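Long-range contacts in neurotoxin (Clostridium botulinum, PDB 2QN0), which probably cleaves SNARE proteins as the zinc-dependent light-chain protease of type C1 botulinum neurotoxin, with a specificity that takes in more than one substrate: residues Arg109-Pro117 with Tyr322-Arg331; Asn232-Ile243 with Tyr351-Thr359. All coordinates share one frame; numbering follows the deposited sequence.

The two contacts alternate along the chain: Arg109-Pro117, Asn232-Ile243, Tyr322-Arg331 and Tyr351-Thr359 follow one another, the first pairing with the third and the second with the fourth. Their centres lie about 14 Å apart, both in the helical part of the zinc protease fold. Contact 2 packs the zinc-binding helix 223-238 against helix 344-357, buried about 11 Å from the centre of the chain; contact 1 joins the end of helix 101-112 to helix 319-330 farther out, about 18 Å from it. They meet directly: Arg109 forms a salt bridge with Glu353, and Asp113 probably hydrogen-bonds Tyr239. Early and late parts of the chain are thereby tied around the helix that carries His233.

Contact 1 of 2, residues Arg109-Pro117 with Tyr322-Arg331; sequences RLSTDIPFP and YKQKLIRKYR
The exit from helix 101-112 lies against the last turns of helix 319-330, and Lys329 fastens this helix-to-loop junction by giving a hydrogen bond from NZ to Ile114 O at 2.7 Å. Lys329 CG stands anti to its own backbone N (chi1 170°), and the extended chain carries the ammonium past Asp113 to the loop. A lysine suits this buried place because its methylenes pack on Asp113, with Lys329 CB 3.8 Å from Asp113 OD1, while NZ also bonds Leu238 O and Tyr330 OH, itself bonded to Gly185 O. Asp113 OD2 pairs with Tyr239 OH, and water 2 can donate to Asp113 OD1 or Lys325 O. A Schellman motif with Arg331 (positive phi) at C-prime ends helix 319-330. The extended Arg331 side chain brings its NH2 over a face of the Arg109 guanidinium, 3.3 Å from Arg109 NH2, with the planes 70° apart. Glu353 forms salt bridges to both arginines and Glu105 one to Arg109, which would offset their like charges. Farther along, Leu326 packs its methyls on the loop, CD1 meeting Pro117 CD at 3.7 Å and Phe116 CD1 at 3.8 Å. Ile114 CD1 lies at the Tyr322 ring edge, 3.8 Å from Tyr322 CD2.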
loop_
_atom_site.group_PDB
_atom_site.type_symbol
_atom_site.label_atom_id
_atom_site.label_comp_id
_atom_site.label_asym_id
_atom_site.label_seq_id
_atom_site.Cartn_x
_atom_site.Cartn_y
_atom_site.Cartn_z
ATOM N N ARG A 109 3.030 -2.439 -12.380
ATOM C CA ARG A 109 4.228 -1.743 -11.928
ATOM C C ARG A 109 4.724 -2.235 -10.576
ATOM O O ARG A 109 5.904 -2.540 -10.414
ATOM C CB ARG A 109 3.975 -0.234 -11.886
ATOM C CG ARG A 109 3.626 0.336 -13.253
ATOM C CD ARG A 109 3.594 1.851 -13.256
ATOM N NE ARG A 109 3.073 2.354 -14.523
ATOM C CZ ARG A 109 3.106 3.627 -14.902
ATOM N NH1 ARG A 109 3.645 4.544 -14.111
ATOM N NH2 ARG A 109 2.586 3.982 -16.069
ATOM N N LEU A 110 3.827 -2.318 -9.601
ATOM C CA LEU A 110 4.217 -2.776 -8.271
ATOM C C LEU A 110 4.716 -4.222 -8.239
ATOM O O LEU A 110 5.554 -4.572 -7.409
ATOM C CB LEU A 110 3.045 -2.632 -7.299
ATOM C CG LEU A 110 2.702 -1.203 -6.870
ATOM C CD1 LEU A 110 1.453 -1.217 -5.996
ATOM C CD2 LEU A 110 3.878 -0.604 -6.107
ATOM N N SER A 111 4.209 -5.055 -9.139
ATOM C CA SER A 111 4.599 -6.459 -9.155
ATOM C C SER A 111 5.737 -6.779 -10.108
ATOM O O SER A 111 6.234 -7.903 -10.110
ATOM C CB SER A 111 3.393 -7.335 -9.514
ATOM O OG SER A 111 3.006 -7.143 -10.864
ATOM N N THR A 112 6.159 -5.795 -10.900
ATOM C CA THR A 112 7.232 -6.008 -11.870
ATOM C C THR A 112 8.501 -5.202 -11.603
ATOM O O THR A 112 9.597 -5.760 -11.594
ATOM C CB THR A 112 6.744 -5.688 -13.296
ATOM O OG1 THR A 112 5.584 -6.479 -13.587
ATOM C CG2 THR A 112 7.831 -6.001 -14.313
ATOM N N ASP A 113 8.369 -3.893 -11.405
ATOM C CA ASP A 113 9.552 -3.077 -11.142
ATOM C C ASP A 113 10.057 -3.336 -9.734
ATOM O O ASP A 113 9.277 -3.625 -8.830
ATOM C CB ASP A 113 9.253 -1.588 -11.343
ATOM C CG ASP A 113 9.150 -1.214 -12.812
ATOM O OD1 ASP A 113 9.838 -1.857 -13.631
ATOM O OD2 ASP A 113 8.400 -0.278 -13.152
ATOM N N ILE A 114 11.368 -3.233 -9.548
ATOM C CA ILE A 114 11.961 -3.503 -8.248
ATOM C C ILE A 114 12.751 -2.338 -7.661
ATOM O O ILE A 114 13.141 -1.410 -8.370
ATOM C CB ILE A 114 12.932 -4.701 -8.333
ATOM C CG1 ILE A 114 14.128 -4.330 -9.216
ATOM C CG2 ILE A 114 12.220 -5.914 -8.931
ATOM C CD1 ILE A 114 15.316 -5.271 -9.074
ATOM N N PRO A 115 12.978 -2.367 -6.341
ATOM C CA PRO A 115 13.745 -1.303 -5.692
ATOM C C PRO A 115 15.161 -1.414 -6.238
ATOM O O PRO A 115 15.609 -2.514 -6.569
ATOM C CB PRO A 115 13.711 -1.701 -4.220
ATOM C CG PRO A 115 12.405 -2.414 -4.088
ATOM C CD PRO A 115 12.368 -3.261 -5.339
ATOM N N PHE A 116 15.863 -0.294 -6.365
ATOM C CA PHE A 116 17.242 -0.372 -6.823
ATOM C C PHE A 116 17.934 -1.181 -5.728
ATOM O O PHE A 116 17.691 -0.958 -4.541
ATOM C CB PHE A 116 17.878 1.015 -6.892
ATOM C CG PHE A 116 19.317 0.994 -7.334
ATOM C CD1 PHE A 116 19.652 1.238 -8.660
ATOM C CD2 PHE A 116 20.330 0.711 -6.426
ATOM C CE1 PHE A 116 20.984 1.199 -9.077
ATOM C CE2 PHE A 116 21.664 0.667 -6.831
ATOM C CZ PHE A 116 21.989 0.912 -8.159
ATOM N N PRO A 117 18.798 -2.137 -6.104
ATOM C CA PRO A 117 19.475 -2.931 -5.076
ATOM C C PRO A 117 20.574 -2.159 -4.349
ATOM O O PRO A 117 21.753 -2.267 -4.687
ATOM C CB PRO A 117 20.013 -4.127 -5.863
ATOM C CG PRO A 117 20.298 -3.539 -7.204
ATOM C CD PRO A 117 19.092 -2.653 -7.452
ATOM N N TYR A 322 19.936 -6.872 -14.587
ATOM C CA TYR A 322 19.325 -5.932 -13.664
ATOM C C TYR A 322 19.563 -4.480 -14.035
ATOM O O TYR A 322 18.748 -3.614 -13.726
ATOM C CB TYR A 322 19.760 -6.247 -12.231
ATOM C CG TYR A 322 19.011 -7.457 -11.726
ATOM C CD1 TYR A 322 19.498 -8.748 -11.938
ATOM C CD2 TYR A 322 17.734 -7.318 -11.184
ATOM C CE1 TYR A 322 18.720 -9.870 -11.633
ATOM C CE2 TYR A 322 16.952 -8.422 -10.880
ATOM C CZ TYR A 322 17.446 -9.695 -11.111
ATOM O OH TYR A 322 16.639 -10.778 -10.859
ATOM N N LYS A 323 20.666 -4.213 -14.722
ATOM C CA LYS A 323 20.942 -2.855 -15.165
ATOM C C LYS A 323 19.827 -2.493 -16.148
ATOM O O LYS A 323 19.241 -1.414 -16.073
ATOM C CB LYS A 323 22.307 -2.792 -15.859
ATOM C CG LYS A 323 22.624 -1.457 -16.515
ATOM C CD LYS A 323 24.039 -1.464 -17.079
ATOM C CE LYS A 323 24.343 -0.187 -17.843
ATOM N NZ LYS A 323 25.719 -0.221 -18.416
ATOM N N GLN A 324 19.524 -3.412 -17.060
ATOM C CA GLN A 324 18.473 -3.182 -18.049
ATOM C C GLN A 324 17.092 -3.032 -17.413
ATOM O O GLN A 324 16.294 -2.197 -17.839
ATOM C CB GLN A 324 18.445 -4.321 -19.068
ATOM C CG GLN A 324 19.664 -4.354 -19.976
ATOM C CD GLN A 324 19.865 -3.044 -20.718
ATOM O OE1 GLN A 324 18.957 -2.555 -21.390
ATOM N NE2 GLN A 324 21.058 -2.470 -20.599
ATOM N N LYS A 325 16.809 -3.845 -16.400
ATOM C CA LYS A 325 15.518 -3.772 -15.721
ATOM C C LYS A 325 15.346 -2.418 -15.036
ATOM O O LYS A 325 14.270 -1.816 -15.083
ATOM C CB LYS A 325 15.395 -4.891 -14.680
ATOM C CG LYS A 325 15.240 -6.283 -15.281
ATOM C CD LYS A 325 15.024 -7.343 -14.203
ATOM C CE LYS A 325 14.789 -8.716 -14.833
ATOM N NZ LYS A 325 14.558 -9.780 -13.815
ATOM N N LEU A 326 16.411 -1.940 -14.403
ATOM C CA LEU A 326 16.360 -0.658 -13.708
ATOM C C LEU A 326 16.283 0.511 -14.691
ATOM O O LEU A 326 15.638 1.522 -14.412
ATOM C CB LEU A 326 17.566 -0.532 -12.778
ATOM C CG LEU A 326 17.525 -1.580 -11.657
ATOM C CD1 LEU A 326 18.878 -1.701 -10.981
ATOM C CD2 LEU A 326 16.449 -1.196 -10.647
ATOM N N ILE A 327 16.933 0.372 -15.843
ATOM C CA ILE A 327 16.876 1.416 -16.862
ATOM C C ILE A 327 15.420 1.580 -17.299
ATOM O O ILE A 327 14.935 2.700 -17.471
ATOM C CB ILE A 327 17.747 1.049 -18.090
ATOM C CG1 ILE A 327 19.229 1.172 -17.724
ATOM C CG2 ILE A 327 17.389 1.944 -19.273
ATOM C CD1 ILE A 327 20.181 0.644 -18.785
ATOM N N ARG A 328 14.716 0.460 -17.466
ATOM C CA ARG A 328 13.312 0.506 -17.864
ATOM C C ARG A 328 12.435 1.086 -16.752
ATOM O O ARG A 328 11.508 1.851 -17.018
ATOM C CB ARG A 328 12.799 -0.892 -18.233
ATOM C CG ARG A 328 13.350 -1.448 -19.544
ATOM C CD ARG A 328 12.562 -2.676 -20.000
ATOM N NE ARG A 328 12.749 -3.838 -19.130
ATOM C CZ ARG A 328 13.763 -4.695 -19.223
ATOM N NH1 ARG A 328 14.697 -4.531 -20.150
ATOM N NH2 ARG A 328 13.838 -5.726 -18.391
ATOM N N LYS A 329 12.724 0.713 -15.508
ATOM C CA LYS A 329 11.963 1.204 -14.360
ATOM C C LYS A 329 11.945 2.731 -14.299
ATOM O O LYS A 329 10.887 3.358 -14.229
ATOM C CB LYS A 329 12.575 0.680 -13.057
ATOM C CG LYS A 329 11.999 1.321 -11.795
ATOM C CD LYS A 329 12.760 0.888 -10.550
ATOM C CE LYS A 329 12.219 1.581 -9.301
ATOM N NZ LYS A 329 13.070 1.308 -8.106
ATOM N N TYR A 330 13.135 3.315 -14.322
ATOM C CA TYR A 330 13.289 4.762 -14.230
ATOM C C TYR A 330 13.117 5.501 -15.552
ATOM O O TYR A 330 13.159 6.733 -15.590
ATOM C CB TYR A 330 14.658 5.079 -13.631
ATOM C CG TYR A 330 14.846 4.554 -12.223
ATOM C CD1 TYR A 330 14.116 5.082 -11.159
ATOM C CD2 TYR A 330 15.759 3.535 -11.951
ATOM C CE1 TYR A 330 14.292 4.613 -9.862
ATOM C CE2 TYR A 330 15.941 3.055 -10.653
ATOM C CZ TYR A 330 15.203 3.602 -9.614
ATOM O OH TYR A 330 15.374 3.150 -8.323
ATOM N N ARG A 331 12.918 4.749 -16.629
ATOM C CA ARG A 331 12.738 5.321 -17.962
ATOM C C ARG A 331 13.938 6.163 -18.385
ATOM O O ARG A 331 13.788 7.237 -18.972
ATOM C CB ARG A 331 11.455 6.156 -18.012
ATOM C CG ARG A 331 10.209 5.337 -17.688
ATOM C CD ARG A 331 8.933 6.140 -17.819
ATOM N NE ARG A 331 7.774 5.360 -17.388
ATOM C CZ ARG A 331 6.526 5.818 -17.372
ATOM N NH1 ARG A 331 6.265 7.058 -17.767
ATOM N NH2 ARG A 331 5.538 5.038 -16.954
HETATM O O HOH W 1 12.720 -2.942 -12.168
HETATM O O HOH W 2 11.823 -3.154 -14.861
#

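Contact 2 of 2, residues Asn232-Ile243 with Tyr351-Thr359. With ZN (zinc ion), chain B.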
loop_
_atom_site.group_PDB
_atom_site.type_symbol
_atom_site.label_atom_id
_atom_site.label_comp_id
_atom_site.label_asym_id
_atom_site.label_seq_id
_atom_site.Cartn_x
_atom_site.Cartn_y
_atom_site.Cartn_z
ATOM N N ASN A 232 -0.705 3.385 -3.414
ATOM C CA ASN A 232 -0.089 4.615 -3.914
ATOM C C ASN A 232 1.151 4.924 -3.085
ATOM O O ASN A 232 2.166 5.370 -3.622
ATOM C CB ASN A 232 -1.075 5.784 -3.860
ATOM C CG ASN A 232 -2.194 5.635 -4.870
ATOM O OD1 ASN A 232 -2.062 4.895 -5.846
ATOM N ND2 ASN A 232 -3.294 6.345 -4.652
ATOM N N HIS A 233 1.074 4.712 -1.774
ATOM C CA HIS A 233 2.245 4.937 -0.931
ATOM C C HIS A 233 3.331 3.967 -1.392
ATOM O O HIS A 233 4.507 4.326 -1.468
ATOM C CB HIS A 233 1.929 4.678 0.544
ATOM C CG HIS A 233 1.097 5.747 1.179
ATOM N ND1 HIS A 233 1.453 7.080 1.152
ATOM C CD2 HIS A 233 -0.059 5.680 1.880
ATOM C CE1 HIS A 233 0.554 7.787 1.813
ATOM N NE2 HIS A 233 -0.374 6.960 2.264
ATOM N N ALA A 234 2.929 2.735 -1.706
ATOM C CA ALA A 234 3.881 1.719 -2.164
ATOM C C ALA A 234 4.525 2.133 -3.480
ATOM O O ALA A 234 5.702 1.849 -3.718
ATOM C CB ALA A 234 3.181 0.361 -2.321
ATOM N N MET A 235 3.755 2.791 -4.344
ATOM C CA MET A 235 4.294 3.261 -5.618
ATOM C C MET A 235 5.377 4.306 -5.354
ATOM O O MET A 235 6.461 4.261 -5.942
ATOM C CB MET A 235 3.184 3.875 -6.475
ATOM C CG MET A 235 2.285 2.856 -7.153
ATOM S SD MET A 235 3.083 2.081 -8.585
ATOM C CE MET A 235 2.554 3.174 -9.894
ATOM N N HIS A 236 5.085 5.249 -4.464
ATOM C CA HIS A 236 6.055 6.289 -4.137
ATOM C C HIS A 236 7.316 5.653 -3.558
ATOM O O HIS A 236 8.434 6.060 -3.889
ATOM C CB HIS A 236 5.459 7.266 -3.123
ATOM C CG HIS A 236 4.169 7.884 -3.565
ATOM N ND1 HIS A 236 3.272 8.440 -2.679
ATOM C CD2 HIS A 236 3.628 8.038 -4.796
ATOM C CE1 HIS A 236 2.231 8.907 -3.346
ATOM N NE2 HIS A 236 2.423 8.676 -4.632
ATOM N N ASN A 237 7.132 4.646 -2.705
ATOM C CA ASN A 237 8.254 3.951 -2.070
ATOM C C ASN A 237 9.089 3.143 -3.061
ATOM O O ASN A 237 10.312 3.102 -2.962
ATOM C CB ASN A 237 7.763 2.996 -0.974
ATOM C CG ASN A 237 7.152 3.717 0.209
ATOM O OD1 ASN A 237 7.483 4.866 0.489
ATOM N ND2 ASN A 237 6.267 3.030 0.928
ATOM N N LEU A 238 8.419 2.484 -3.996
ATOM C CA LEU A 238 9.104 1.674 -4.992
ATOM C C LEU A 238 9.955 2.525 -5.930
ATOM O O LEU A 238 11.074 2.151 -6.277
ATOM C CB LEU A 238 8.085 0.881 -5.812
ATOM C CG LEU A 238 8.643 0.055 -6.974
ATOM C CD1 LEU A 238 9.724 -0.903 -6.462
ATOM C CD2 LEU A 238 7.505 -0.711 -7.645
ATOM N N TYR A 239 9.417 3.670 -6.341
ATOM C CA TYR A 239 10.129 4.554 -7.258
ATOM C C TYR A 239 11.035 5.571 -6.569
ATOM O O TYR A 239 11.625 6.438 -7.219
ATOM C CB TYR A 239 9.124 5.239 -8.180
ATOM C CG TYR A 239 8.543 4.270 -9.186
ATOM C CD1 TYR A 239 9.229 3.963 -10.362
ATOM C CD2 TYR A 239 7.345 3.602 -8.928
ATOM C CE1 TYR A 239 8.740 3.012 -11.257
ATOM C CE2 TYR A 239 6.848 2.650 -9.815
ATOM C CZ TYR A 239 7.549 2.361 -10.974
ATOM O OH TYR A 239 7.060 1.415 -11.845
ATOM N N GLY A 240 11.142 5.449 -5.250
ATOM C CA GLY A 240 12.019 6.316 -4.479
ATOM C C GLY A 240 11.678 7.791 -4.435
ATOM O O GLY A 240 12.577 8.636 -4.362
ATOM N N ILE A 241 10.389 8.111 -4.464
ATOM C CA ILE A 241 9.973 9.506 -4.418
ATOM C C ILE A 241 9.106 9.831 -3.204
ATOM O O ILE A 241 8.393 10.836 -3.192
ATOM C CB ILE A 241 9.210 9.906 -5.698
ATOM C CG1 ILE A 241 7.940 9.061 -5.844
ATOM C CG2 ILE A 241 10.116 9.724 -6.908
ATOM C CD1 ILE A 241 6.978 9.584 -6.885
ATOM N N ALA A 242 9.167 8.984 -2.180
ATOM C CA ALA A 242 8.385 9.217 -0.967
ATOM C C ALA A 242 8.824 10.519 -0.300
ATOM O O ALA A 242 10.012 10.845 -0.278
ATOM C CB ALA A 242 8.559 8.048 0.007
ATOM N N ILE A 243 7.861 11.265 0.232
ATOM C CA ILE A 243 8.157 12.526 0.915
ATOM C C ILE A 243 8.283 12.230 2.405
ATOM O O ILE A 243 7.435 11.544 2.976
ATOM C CB ILE A 243 7.019 13.557 0.726
ATOM C CG1 ILE A 243 6.717 13.749 -0.763
ATOM C CG2 ILE A 243 7.407 14.884 1.382
ATOM C CD1 ILE A 243 7.851 14.338 -1.556
ATOM N N TYR A 351 7.103 11.326 -12.982
ATOM C CA TYR A 351 6.817 11.916 -11.684
ATOM C C TYR A 351 5.357 12.346 -11.595
ATOM O O TYR A 351 4.714 12.159 -10.564
ATOM C CB TYR A 351 7.724 13.122 -11.423
ATOM C CG TYR A 351 7.718 13.579 -9.982
ATOM C CD1 TYR A 351 8.549 12.980 -9.036
ATOM C CD2 TYR A 351 6.866 14.600 -9.556
ATOM C CE1 TYR A 351 8.538 13.386 -7.702
ATOM C CE2 TYR A 351 6.846 15.012 -8.225
ATOM C CZ TYR A 351 7.680 14.404 -7.305
ATOM O OH TYR A 351 7.660 14.807 -5.989
ATOM N N ASN A 352 4.835 12.925 -12.674
ATOM C CA ASN A 352 3.447 13.373 -12.685
ATOM C C ASN A 352 2.498 12.186 -12.555
ATOM O O ASN A 352 1.507 12.254 -11.832
ATOM C CB ASN A 352 3.133 14.141 -13.968
ATOM C CG ASN A 352 1.714 14.668 -13.986
ATOM O OD1 ASN A 352 0.861 14.165 -14.714
ATOM N ND2 ASN A 352 1.450 15.677 -13.165
ATOM N N GLU A 353 2.803 11.102 -13.260
ATOM C CA GLU A 353 1.976 9.900 -13.187
ATOM C C GLU A 353 1.900 9.387 -11.754
ATOM O O GLU A 353 0.819 9.141 -11.220
ATOM C CB GLU A 353 2.566 8.790 -14.056
ATOM C CG GLU A 353 2.237 8.876 -15.530
ATOM C CD GLU A 353 2.971 7.823 -16.332
ATOM O OE1 GLU A 353 3.143 6.697 -15.813
ATOM O OE2 GLU A 353 3.367 8.116 -17.480
ATOM N N LEU A 354 3.068 9.225 -11.142
ATOM C CA LEU A 354 3.174 8.701 -9.784
ATOM C C LEU A 354 2.544 9.542 -8.683
ATOM O O LEU A 354 2.121 9.001 -7.661
ATOM C CB LEU A 354 4.649 8.470 -9.438
ATOM C CG LEU A 354 5.400 7.495 -10.344
ATOM C CD1 LEU A 354 6.864 7.460 -9.949
ATOM C CD2 LEU A 354 4.774 6.103 -10.225
ATOM N N THR A 355 2.470 10.855 -8.887
ATOM C CA THR A 355 1.930 11.746 -7.866
ATOM C C THR A 355 0.579 12.388 -8.151
ATOM O O THR A 355 -0.086 12.856 -7.224
ATOM C CB THR A 355 2.922 12.890 -7.562
ATOM O OG1 THR A 355 3.192 13.617 -8.768
ATOM C CG2 THR A 355 4.222 12.336 -7.002
ATOM N N GLN A 356 0.168 12.419 -9.413
ATOM C CA GLN A 356 -1.101 13.047 -9.749
ATOM C C GLN A 356 -2.104 12.216 -10.539
ATOM O O GLN A 356 -3.277 12.578 -10.606
ATOM C CB GLN A 356 -0.832 14.380 -10.458
ATOM C CG GLN A 356 -0.111 15.369 -9.552
ATOM C CD GLN A 356 -0.086 16.780 -10.099
ATOM O OE1 GLN A 356 -1.040 17.230 -10.730
ATOM N NE2 GLN A 356 1.003 17.495 -9.840
ATOM N N ILE A 357 -1.662 11.108 -11.130
ATOM C CA ILE A 357 -2.572 10.249 -11.886
ATOM C C ILE A 357 -2.950 9.014 -11.062
ATOM O O ILE A 357 -4.120 8.640 -10.982
ATOM C CB ILE A 357 -1.943 9.816 -13.219
ATOM C CG1 ILE A 357 -1.692 11.053 -14.088
ATOM C CG2 ILE A 357 -2.866 8.837 -13.940
ATOM C CD1 ILE A 357 -1.106 10.746 -15.451
ATOM N N PHE A 358 -1.953 8.380 -10.457
ATOM C CA PHE A 358 -2.198 7.221 -9.606
ATOM C C PHE A 358 -2.546 7.765 -8.222
ATOM O O PHE A 358 -1.707 7.771 -7.317
ATOM C CB PHE A 358 -0.946 6.345 -9.534
ATOM C CG PHE A 358 -0.714 5.523 -10.773
ATOM C CD1 PHE A 358 -1.495 4.401 -11.034
ATOM C CD2 PHE A 358 0.269 5.879 -11.689
ATOM C CE1 PHE A 358 -1.300 3.645 -12.190
ATOM C CE2 PHE A 358 0.473 5.131 -12.851
ATOM C CZ PHE A 358 -0.316 4.011 -13.101
ATOM N N THR A 359 -3.788 8.229 -8.075
ATOM C CA THR A 359 -4.262 8.803 -6.818
ATOM C C THR A 359 -5.654 8.283 -6.468
ATOM O O THR A 359 -6.432 7.927 -7.351
ATOM C CB THR A 359 -4.364 10.344 -6.901
ATOM O OG1 THR A 359 -5.395 10.699 -7.833
ATOM C CG2 THR A 359 -3.039 10.949 -7.362
HETATM ZN ZN ZN B . -2.154 7.323 3.270
HETATM O O HOH W 3 -0.223 9.214 -5.439
HETATM O O HOH W 4 9.040 13.217 -4.322
HETATM O O HOH W 5 -2.457 5.848 4.707
#
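Leu354 sits at the middle of the contact, against the end of the zinc-binding helix and the turn after it. Both its methyls touch Tyr239, CD1 lying 3.6 Å from Tyr239 CB; CD1 also meets Ile241, and CD2 meets Met235 CE at 3.7 Å. A leucine fork fits such a many-sided site. Met235, bent at chi2 and chi3, brings the same CE over the centre of the Phe358 ring, 4.0 Å from its centroid and 12° off the normal, a CH-pi contact suited to a flexible methyl-tipped chain. Ile241 lays CD1 against Leu354 CB at 3.6 Å and also touches Thr355 CG2, while its CG2 meets Tyr351 at CE1. Water 4 links Tyr351 OH to Ile241 O.

His236 turns the edge of its ring to Leu354 O, and NE2 gives it a weak bond of 3.1 Å, bent to 130° at the hydrogen. Water 3, also in the ring plane, is 2.8 Å from His236 NE2 and able to donate to Phe358 O. Asn232 packs its amide beside Phe358 O but finds its bonds elsewhere, OD1 with Tyr363 and ND2 with Ala272 O.

Helices 223-238 and 344-357 carry Asn232, Met235, His236, Tyr351, Leu354 and Thr355; Tyr239, Ile241 and Phe358 sit in the turns that follow. The segments 232-238 and 351-357 run roughly antiparallel, at 156°, their axes approaching to 9.9 Å. Helix 223-238 carries the HExxH motif of the family: His233 NE2 binds the zinc ion at 2.1 Å alongside His229, Glu269 and water 5. His233 itself does not touch 351-359, yet residues on both sides of it in sequence do. Between these two segments the chemistry is thus mostly apolar, with the bent His236 bond and its water adding modest polar links three residues along from the metal ligand.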